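Local coordinates for colicin B (Escherichia coli, PDB 1RH1), which kills Escherichia coli and close relatives by forming a channel that depolarises the cytoplasmic membrane and dissipates cellular energy, at residues K324-E327 / V328-V332; G469-L472 / I473-L477. All coordinates share one frame; numbering follows the deposited sequence.

Interaction 1: K324-E327 / V328-V332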
ATOM      1  N   LYS A 324     -11.945   1.253 -20.953  1.00  7.72           N
ATOM      2  CA  LYS A 324     -12.161   1.175 -22.382  1.00  8.31           C
ATOM      3  C   LYS A 324     -13.413   0.340 -22.689  1.00  6.68           C
ATOM      4  O   LYS A 324     -14.174   0.754 -23.562  1.00 10.75           O
ATOM      5  CB  LYS A 324     -10.945   0.557 -23.070  1.00  9.97           C
ATOM      6  CG  LYS A 324     -10.927   0.599 -24.608  1.00 12.54           C
ATOM      7  CD  LYS A 324     -10.994   2.044 -25.094  1.00 18.74           C
ATOM      8  CE  LYS A 324     -10.590   2.280 -26.551  1.00 23.81           C
ATOM      9  NZ  LYS A 324     -11.501   1.700 -27.516  1.00 24.85           N
ATOM     10  N   THR A 325     -13.730  -0.767 -21.993  1.00  6.81           N
ATOM     11  CA  THR A 325     -14.915  -1.554 -22.322  1.00  5.67           C
ATOM     12  C   THR A 325     -16.182  -0.741 -22.155  1.00  6.05           C
ATOM     13  O   THR A 325     -17.010  -0.676 -23.055  1.00  2.00           O
ATOM     14  CB  THR A 325     -14.983  -2.809 -21.441  1.00  2.65           C
ATOM     15  OG1 THR A 325     -13.857  -3.577 -21.803  1.00  2.00           O
ATOM     16  CG2 THR A 325     -16.201  -3.667 -21.668  1.00  2.00           C
ATOM     17  N   SER A 326     -16.259  -0.052 -21.017  1.00  8.52           N
ATOM     18  CA  SER A 326     -17.349   0.839 -20.662  1.00  7.35           C
ATOM     19  C   SER A 326     -17.633   1.816 -21.798  1.00 10.32           C
ATOM     20  O   SER A 326     -18.753   1.921 -22.281  1.00 12.56           O
ATOM     21  CB  SER A 326     -16.954   1.587 -19.423  1.00  5.18           C
ATOM     22  OG  SER A 326     -18.030   2.353 -18.939  1.00  8.23           O
ATOM     23  N   GLU A 327     -16.582   2.458 -22.301  1.00 11.56           N
ATOM     24  CA  GLU A 327     -16.667   3.431 -23.370  1.00 11.92           C
ATOM     25  C   GLU A 327     -17.176   2.786 -24.646  1.00 10.36           C
ATOM     26  O   GLU A 327     -18.068   3.340 -25.284  1.00 17.42           O
ATOM     27  CB  GLU A 327     -15.282   3.997 -23.492  1.00 13.93           C
ATOM     28  CG  GLU A 327     -14.956   5.129 -24.441  1.00 29.86           C
ATOM     29  CD  GLU A 327     -13.439   5.380 -24.478  1.00 36.49           C
ATOM     30  OE1 GLU A 327     -12.801   5.072 -25.495  1.00 38.22           O
ATOM     31  OE2 GLU A 327     -12.889   5.865 -23.480  1.00 39.43           O
ATOM     32  N   VAL A 328     -16.697   1.593 -25.005  1.00  6.37           N
ATOM     33  CA  VAL A 328     -17.142   0.891 -26.206  1.00  5.32           C
ATOM     34  C   VAL A 328     -18.586   0.437 -26.079  1.00  4.84           C
ATOM     35  O   VAL A 328     -19.363   0.512 -27.025  1.00  4.86           O
ATOM     36  CB  VAL A 328     -16.223  -0.314 -26.452  1.00  4.29           C
ATOM     37  CG1 VAL A 328     -16.711  -1.135 -27.621  1.00  3.67           C
ATOM     38  CG2 VAL A 328     -14.822   0.186 -26.747  1.00  2.00           C
ATOM     39  N   ILE A 329     -18.969  -0.039 -24.897  1.00  5.19           N
ATOM     40  CA  ILE A 329     -20.342  -0.452 -24.640  1.00  4.46           C
ATOM     41  C   ILE A 329     -21.245   0.765 -24.719  1.00  4.00           C
ATOM     42  O   ILE A 329     -22.409   0.625 -25.068  1.00  4.96           O
ATOM     43  CB  ILE A 329     -20.426  -1.124 -23.239  1.00  3.21           C
ATOM     44  CG1 ILE A 329     -19.615  -2.392 -23.263  1.00  2.00           C
ATOM     45  CG2 ILE A 329     -21.854  -1.453 -22.850  1.00  4.42           C
ATOM     46  CD1 ILE A 329     -19.906  -3.357 -24.424  1.00  2.00           C
ATOM     47  N   ILE A 330     -20.751   1.971 -24.423  1.00  3.17           N
ATOM     48  CA  ILE A 330     -21.596   3.137 -24.534  1.00  2.00           C
ATOM     49  C   ILE A 330     -21.716   3.631 -25.939  1.00  2.26           C
ATOM     50  O   ILE A 330     -22.797   4.110 -26.295  1.00  2.20           O
ATOM     51  CB  ILE A 330     -21.068   4.221 -23.629  1.00  5.32           C
ATOM     52  CG1 ILE A 330     -21.590   3.812 -22.259  1.00  4.37           C
ATOM     53  CG2 ILE A 330     -21.510   5.653 -24.003  1.00  6.65           C
ATOM     54  CD1 ILE A 330     -20.938   4.614 -21.124  1.00  9.44           C
ATOM     55  N   SER A 331     -20.631   3.506 -26.712  1.00  2.00           N
ATOM     56  CA  SER A 331     -20.679   3.848 -28.118  1.00  2.00           C
ATOM     57  C   SER A 331     -21.707   2.936 -28.799  1.00  2.00           C
ATOM     58  O   SER A 331     -22.565   3.456 -29.493  1.00  4.66           O
ATOM     59  CB  SER A 331     -19.293   3.669 -28.714  1.00  4.36           C
ATOM     60  OG  SER A 331     -19.127   2.451 -29.453  1.00 10.15           O
ATOM     61  N   VAL A 332     -21.695   1.608 -28.573  1.00  3.52           N
ATOM     62  CA  VAL A 332     -22.656   0.643 -29.108  1.00  4.58           C
ATOM     63  C   VAL A 332     -24.061   1.114 -28.787  1.00  5.56           C
ATOM     64  O   VAL A 332     -24.960   1.131 -29.616  1.00  5.13           O
ATOM     65  CB  VAL A 332     -22.363  -0.753 -28.474  1.00  5.10           C
ATOM     66  CG1 VAL A 332     -23.539  -1.733 -28.571  1.00  2.00           C
ATOM     67  CG2 VAL A 332     -21.163  -1.327 -29.209  1.00  3.83           C
TER
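Thr325 and Ile329, one helical turn apart, lie side by side and point the same way, with CG2 of Thr325 4.0 Å from CG1 of Ile329. The isoleucine also folds back on the turn before it: with CG1 beside its own backbone N (chi1 -65°), that methylene lies 3.1 Å from the carbonyl O of Thr325. The same oxygen accepts the amide of Ile329, the N and O atoms 2.8 Å apart. Thr325 OG1 is hydrogen-bonded to the carbonyl of Val321, so this buried hydroxyl is satisfied by its own helix. Val328 joins the buried side, its CG2 resting 3.3 Å from the carbonyl O of Lys324.

All nine residues belong to the long helix 291-340, where it runs through the helical bundle of the colicin pore-forming domain. Thr325, Val328 and Ile329 meet helix 457-472 there, and Ile329 also touches Ile493 of helix 479-495.

The other flank is looser. Lys324, bent at chi2 and chi4, curls obliquely across Val328 and brings NZ to 3.7 Å from CG2 of that residue. Glu327 is solvent-exposed, its side chain extended beyond CG, but its carbonyl O takes a firm bond from Ser331 N (2.9 Å) and a weak one from Ile330 N. At the next residue, the carbonyl O of Val328 is gripped twice from the same face of its plane, by Val332 N and by Ser331 OG, the latter at 3.1 Å. On a third side, facing helix 342-357, Ile330 sets CG1 3.4 Å from the carbonyl O of Ser326 and touches Ala352.

Interaction 2: G469-L472 / I473-L477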
ATOM      1  N   GLY A 469     -18.442  -5.508 -29.116  1.00  6.89           N
ATOM      2  CA  GLY A 469     -18.823  -4.118 -29.293  1.00  2.50           C
ATOM      3  C   GLY A 469     -18.003  -3.441 -30.358  1.00  2.22           C
ATOM      4  O   GLY A 469     -18.555  -2.923 -31.321  1.00  2.64           O
ATOM      5  N   SER A 470     -16.678  -3.470 -30.219  1.00  2.00           N
ATOM      6  CA  SER A 470     -15.821  -2.841 -31.207  1.00  3.83           C
ATOM      7  C   SER A 470     -15.770  -3.547 -32.558  1.00  2.97           C
ATOM      8  O   SER A 470     -15.127  -3.098 -33.501  1.00  7.57           O
ATOM      9  CB  SER A 470     -14.417  -2.696 -30.611  1.00  6.11           C
ATOM     10  OG  SER A 470     -13.793  -3.937 -30.394  1.00  6.81           O
ATOM     11  N   ALA A 471     -16.460  -4.667 -32.691  1.00  6.86           N
ATOM     12  CA  ALA A 471     -16.611  -5.296 -33.980  1.00  6.97           C
ATOM     13  C   ALA A 471     -17.886  -4.709 -34.547  1.00  5.00           C
ATOM     14  O   ALA A 471     -17.846  -4.389 -35.725  1.00 11.97           O
ATOM     15  CB  ALA A 471     -16.790  -6.800 -33.877  1.00  3.58           C
ATOM     16  N   LEU A 472     -18.992  -4.525 -33.771  1.00  9.59           N
ATOM     17  CA  LEU A 472     -20.269  -3.944 -34.238  1.00  7.44           C
ATOM     18  C   LEU A 472     -20.149  -2.480 -34.642  1.00  8.69           C
ATOM     19  O   LEU A 472     -20.722  -2.108 -35.672  1.00  8.86           O
ATOM     20  CB  LEU A 472     -21.366  -4.039 -33.162  1.00  2.00           C
ATOM     21  CG  LEU A 472     -22.675  -3.244 -33.312  1.00  2.00           C
ATOM     22  CD1 LEU A 472     -23.489  -3.789 -34.449  1.00  5.03           C
ATOM     23  CD2 LEU A 472     -23.542  -3.397 -32.093  1.00  2.00           C
ATOM     24  N   ILE A 473     -19.398  -1.635 -33.911  1.00  7.45           N
ATOM     25  CA  ILE A 473     -19.278  -0.238 -34.300  1.00  9.23           C
ATOM     26  C   ILE A 473     -18.339  -0.087 -35.482  1.00 14.23           C
ATOM     27  O   ILE A 473     -18.016   1.034 -35.874  1.00 17.27           O
ATOM     28  CB  ILE A 473     -18.737   0.689 -33.166  1.00  9.11           C
ATOM     29  CG1 ILE A 473     -17.320   0.318 -32.824  1.00 12.04           C
ATOM     30  CG2 ILE A 473     -19.642   0.597 -31.938  1.00  9.19           C
ATOM     31  CD1 ILE A 473     -16.712   1.329 -31.849  1.00 19.41           C
ATOM     32  N   ALA A 474     -17.907  -1.204 -36.072  1.00 11.11           N
ATOM     33  CA  ALA A 474     -16.974  -1.232 -37.195  1.00 12.19           C
ATOM     34  C   ALA A 474     -17.476  -2.077 -38.344  1.00 10.02           C
ATOM     35  O   ALA A 474     -16.836  -2.144 -39.392  1.00 11.77           O
ATOM     36  CB  ALA A 474     -15.627  -1.820 -36.773  1.00  9.03           C
ATOM     37  N   PHE A 475     -18.594  -2.770 -38.177  1.00 10.02           N
ATOM     38  CA  PHE A 475     -19.061  -3.609 -39.251  1.00 13.74           C
ATOM     39  C   PHE A 475     -19.755  -2.793 -40.317  1.00 17.79           C
ATOM     40  O   PHE A 475     -20.428  -1.796 -40.023  1.00 22.07           O
ATOM     41  CB  PHE A 475     -20.033  -4.625 -38.737  1.00 10.94           C
ATOM     42  CG  PHE A 475     -19.456  -5.858 -38.079  1.00  7.96           C
ATOM     43  CD1 PHE A 475     -20.337  -6.703 -37.383  1.00  8.67           C
ATOM     44  CD2 PHE A 475     -18.098  -6.172 -38.183  1.00  7.42           C
ATOM     45  CE1 PHE A 475     -19.862  -7.867 -36.791  1.00  4.02           C
ATOM     46  CE2 PHE A 475     -17.632  -7.337 -37.587  1.00  6.40           C
ATOM     47  CZ  PHE A 475     -18.513  -8.176 -36.898  1.00  6.68           C
ATOM     48  N   GLY A 476     -19.554  -3.210 -41.569  1.00 18.13           N
ATOM     49  CA  GLY A 476     -20.312  -2.600 -42.643  1.00 19.49           C
ATOM     50  C   GLY A 476     -21.671  -3.303 -42.702  1.00 24.60           C
ATOM     51  O   GLY A 476     -21.806  -4.294 -43.445  1.00 31.26           O
ATOM     52  N   LEU A 477     -22.675  -2.863 -41.909  1.00 15.54           N
ATOM     53  CA  LEU A 477     -23.981  -3.538 -41.917  1.00 15.07           C
ATOM     54  C   LEU A 477     -25.138  -2.540 -41.921  1.00 14.06           C
ATOM     55  O   LEU A 477     -25.017  -1.437 -41.371  1.00 12.40           O
ATOM     56  CB  LEU A 477     -24.188  -4.430 -40.683  1.00 15.82           C
ATOM     57  CG  LEU A 477     -23.153  -5.409 -40.168  1.00 12.96           C
ATOM     58  CD1 LEU A 477     -23.576  -5.837 -38.782  1.00 12.94           C
ATOM     59  CD2 LEU A 477     -22.986  -6.575 -41.117  1.00 14.02           C
TER
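The C-terminal end of helix 457-472 gives way to the loop that leads into helix 479-495, and Ala471 meets Phe475 at this point. The last regular helical bond links Ile473 N to Gly469 O (3.0 Å, N-H...O angle 161°). Ile473 is then the first residue to leave helical backbone angles, and the chain tightens into a turn: Ala474 N bonds Ala471 O, three residues back, at 3.2 Å. That donor stands well above the carbonyl plane, off the lone pairs. A weak bond of the same spacing follows, from Phe475 N to Leu472 O.

Turning back over the helix end, Phe475 lays one ring face over the peptide oxygen of Ala471, which sits 3.0 Å above the ring plane, shifted toward the rim, and 3.0 Å from CD2. Placing CG beside the residue's own backbone N (chi1 -81°) brings the ring there. Farther out, its CZ lies 3.7 Å from CB of Ala471. Trp396 of helix 386-398 meets the Phe475 ring edge-to-face and also touches Ala471.

Ile473 also packs back on the helix, on a different side from Phe475. Its CG1 lies between the backbone N and the carbonyl carbon, 3.9 Å from CA of Ser470, while CG2 lies 3.7 Å from the carbonyl O of Gly469. Leu472 is buried among Val332 and Val336 of helix 291-340 and Val482, Val485 and Ile489 of helix 479-495, while its carbonyl O accepts a bond from Lys335 NZ. An inverse gamma turn centred on Gly476, with a weak bond from Leu477 N to Phe475 O, follows. With residues 455-475 and 477-497 each predicted to be transmembrane, the arrangement is consistent with the tip of the hydrophobic helical hairpin characteristic of pore-forming colicins.

Interactions 1 and 2 follow in series along the chain, yet their centres lie only about 12 Å apart within the colicin pore-forming domain. Residues 324-332 occupy a part of helix 291-340 that lies within this domain, whereas 469-477 form the end of helix 457-472 and the loop before helix 479-495. The two pack directly on each other: Val332 CG2 lies 3.6 Å from Gly469 CA and 3.7 Å from Ile473 CG2, and Val328 CG1 lies 3.5 Å from Ser470 N. The long helix thus runs beside the end of helix 457-472 and the start of the loop, consistent with a water-soluble form in which the predicted transmembrane hairpin is sheltered by surrounding helices.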